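Local atomic coordinates of steroid delta-isomerase (Pseudomonas aeruginosa, PDB entry 3MSO), a protein that probably acts as a steroid delta-isomerase or a related enzyme built on the SnoaL-like fold of the NTF2 superfamily. Residues T61-V65 with E129-L134. Residues are numbered along the deposited sequence; the frame is centred on the assembly and turned at random. Where two conformers were deposited one is given.
Sequences TVLTV and EMGRRL
Met130, a selenomethionine with two modelled conformers, in one of them reaches from helix 120-138 to helix 52-65 and lies among Thr61, Val62 and Val65. In that conformer, bends at chi2 and chi3 curl its chain so that SE lies 3.4 Å from Val62 CG2 while CE turns to the methyl of Thr61. A long, unbranched, pliable side chain suits the place where segments 61-65 and 129-134 run at 116° to each other. Thr61, buried here, works with both branches: CG2, anti to the backbone N (chi1 -54° for OG1), points across to SE and to Leu134 CD2, 3.8 Å away, whereas OG1 bonds back to the carbonyl of Met57. Val65 completes the apolar side, its CG1 lying 3.5 Å from Glu129 CB.

The other side is polar and looser. Arg133 lays its aliphatic CG against Val65 CG2, and the same methyl sits over the centre of one face of the guanidinium. NH2 donates to Thr64 O, 2.9 Å away, approaching from above the carbonyl plane in a moderately bent bond (151°). NH1 meets Glu129 OE2 in an intrahelical salt bridge, 2.7 Å long and lying in the guanidinium plane, so two partners limit rotation of the group. Arginine fits because its stem packs while its head donates to the backbone carbonyl of exposed Thr64.

Helix 52-65 leads into strand 69-77, an outer strand of the sheet, and helix 120-138 follows strand 110-118; along the latter helix Thr61 also packs on Tyr137 and Val65 on Leu126, and Leu134 touches Leu138 of a neighbouring subunit.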
loop_
_atom_site.group_PDB
_atom_site.type_symbol
_atom_site.label_atom_id
_atom_site.label_comp_id
_atom_site.label_asym_id
_atom_site.label_seq_id
_atom_site.Cartn_x
_atom_site.Cartn_y
_atom_site.Cartn_z
ATOM N N THR B 61 6.132 -17.455 -7.151
ATOM C CA THR B 61 5.311 -16.380 -7.693
ATOM C C THR B 61 6.138 -15.114 -7.858
ATOM O O THR B 61 6.120 -14.512 -8.936
ATOM C CB THR B 61 4.062 -16.173 -6.825
ATOM O OG1 THR B 61 3.383 -17.423 -6.691
ATOM C CG2 THR B 61 3.112 -15.150 -7.428
ATOM N N VAL B 62 6.889 -14.734 -6.796
ATOM C CA VAL B 62 7.775 -13.563 -6.762
ATOM C C VAL B 62 8.779 -13.644 -7.937
ATOM O O VAL B 62 9.048 -12.633 -8.589
ATOM C CB VAL B 62 8.411 -13.432 -5.346
ATOM C CG1 VAL B 62 9.644 -12.534 -5.333
ATOM C CG2 VAL B 62 7.380 -12.952 -4.316
ATOM N N LEU B 63 9.155 -14.884 -8.315
ATOM C CA LEU B 63 10.054 -15.211 -9.423
ATOM C C LEU B 63 9.447 -14.867 -10.775
ATOM O O LEU B 63 10.188 -14.522 -11.695
ATOM C CB LEU B 63 10.439 -16.702 -9.345
ATOM C CG LEU B 63 11.368 -17.280 -10.397
ATOM C CD1 LEU B 63 12.820 -16.853 -10.162
ATOM C CD2 LEU B 63 11.250 -18.801 -10.441
ATOM N N THR B 64 8.118 -14.947 -10.906
ATOM C CA THR B 64 7.424 -14.660 -12.174
ATOM C C THR B 64 7.140 -13.167 -12.347
ATOM O O THR B 64 6.761 -12.723 -13.432
ATOM C CB THR B 64 6.141 -15.523 -12.320
ATOM O OG1 THR B 64 5.209 -15.176 -11.295
ATOM C CG2 THR B 64 6.427 -17.027 -12.288
ATOM N N VAL B 65 7.337 -12.393 -11.284
ATOM C CA VAL B 65 7.069 -10.958 -11.281
ATOM C C VAL B 65 8.332 -10.142 -11.570
ATOM O O VAL B 65 8.314 -9.297 -12.474
ATOM C CB VAL B 65 6.335 -10.515 -9.982
ATOM C CG1 VAL B 65 6.116 -9.007 -9.955
ATOM C CG2 VAL B 65 5.011 -11.254 -9.813
ATOM N N GLU B 129 1.343 -6.656 -8.677
ATOM C CA GLU B 129 1.626 -7.773 -9.576
ATOM C C GLU B 129 1.542 -9.128 -8.897
ATOM O O GLU B 129 1.078 -10.075 -9.526
ATOM C CB GLU B 129 2.975 -7.565 -10.254
ATOM C CG GLU B 129 3.014 -8.013 -11.703
ATOM C CD GLU B 129 1.987 -7.393 -12.631
ATOM O OE1 GLU B 129 1.916 -6.145 -12.693
ATOM O OE2 GLU B 129 1.256 -8.156 -13.302
HETATM N N MSE B 130 1.983 -9.210 -7.617
HETATM C CA MSE B 130 1.929 -10.422 -6.810
HETATM C C MSE B 130 0.481 -10.886 -6.682
HETATM O O MSE B 130 0.188 -12.059 -6.894
HETATM C CB MSE B 130 2.536 -10.157 -5.424
HETATM C CG MSE B 130 4.038 -10.357 -5.386
HETATM SE SE MSE B 130 4.523 -12.166 -5.906
HETATM C CE MSE B 130 3.630 -13.141 -4.436
ATOM N N GLY B 131 -0.416 -9.942 -6.375
ATOM C CA GLY B 131 -1.854 -10.160 -6.215
ATOM C C GLY B 131 -2.545 -10.535 -7.508
ATOM O O GLY B 131 -3.400 -11.427 -7.528
ATOM N N ARG B 132 -2.156 -9.857 -8.599
ATOM C CA ARG B 132 -2.651 -10.077 -9.959
ATOM C C ARG B 132 -2.278 -11.516 -10.381
ATOM O O ARG B 132 -3.138 -12.220 -10.898
ATOM C CB ARG B 132 -2.037 -9.009 -10.906
ATOM C CG ARG B 132 -2.706 -8.873 -12.274
ATOM C CD ARG B 132 -3.181 -7.454 -12.622
ATOM N NE ARG B 132 -4.390 -7.444 -13.461
ATOM N N ARG B 133 -1.023 -11.986 -10.088
ATOM C CA ARG B 133 -0.569 -13.358 -10.414
ATOM C C ARG B 133 -1.313 -14.385 -9.610
ATOM O O ARG B 133 -1.738 -15.389 -10.169
ATOM C CB ARG B 133 0.927 -13.592 -10.163
ATOM C CG ARG B 133 1.887 -12.855 -11.048
ATOM C CD ARG B 133 2.047 -13.387 -12.461
ATOM N NE ARG B 133 3.236 -12.787 -13.068
ATOM C CZ ARG B 133 3.362 -11.493 -13.362
ATOM N NH1 ARG B 133 2.356 -10.656 -13.149
ATOM N NH2 ARG B 133 4.494 -11.032 -13.877
ATOM N N LEU B 134 -1.442 -14.171 -8.296
ATOM C CA LEU B 134 -2.149 -15.142 -7.477
ATOM C C LEU B 134 -3.600 -15.281 -7.935
ATOM O O LEU B 134 -4.110 -16.403 -7.981
ATOM C CB LEU B 134 -2.050 -14.792 -6.000
ATOM C CG LEU B 134 -0.668 -14.809 -5.397
ATOM C CD1 LEU B 134 -0.744 -14.403 -3.948
ATOM C CD2 LEU B 134 0.010 -16.165 -5.574
#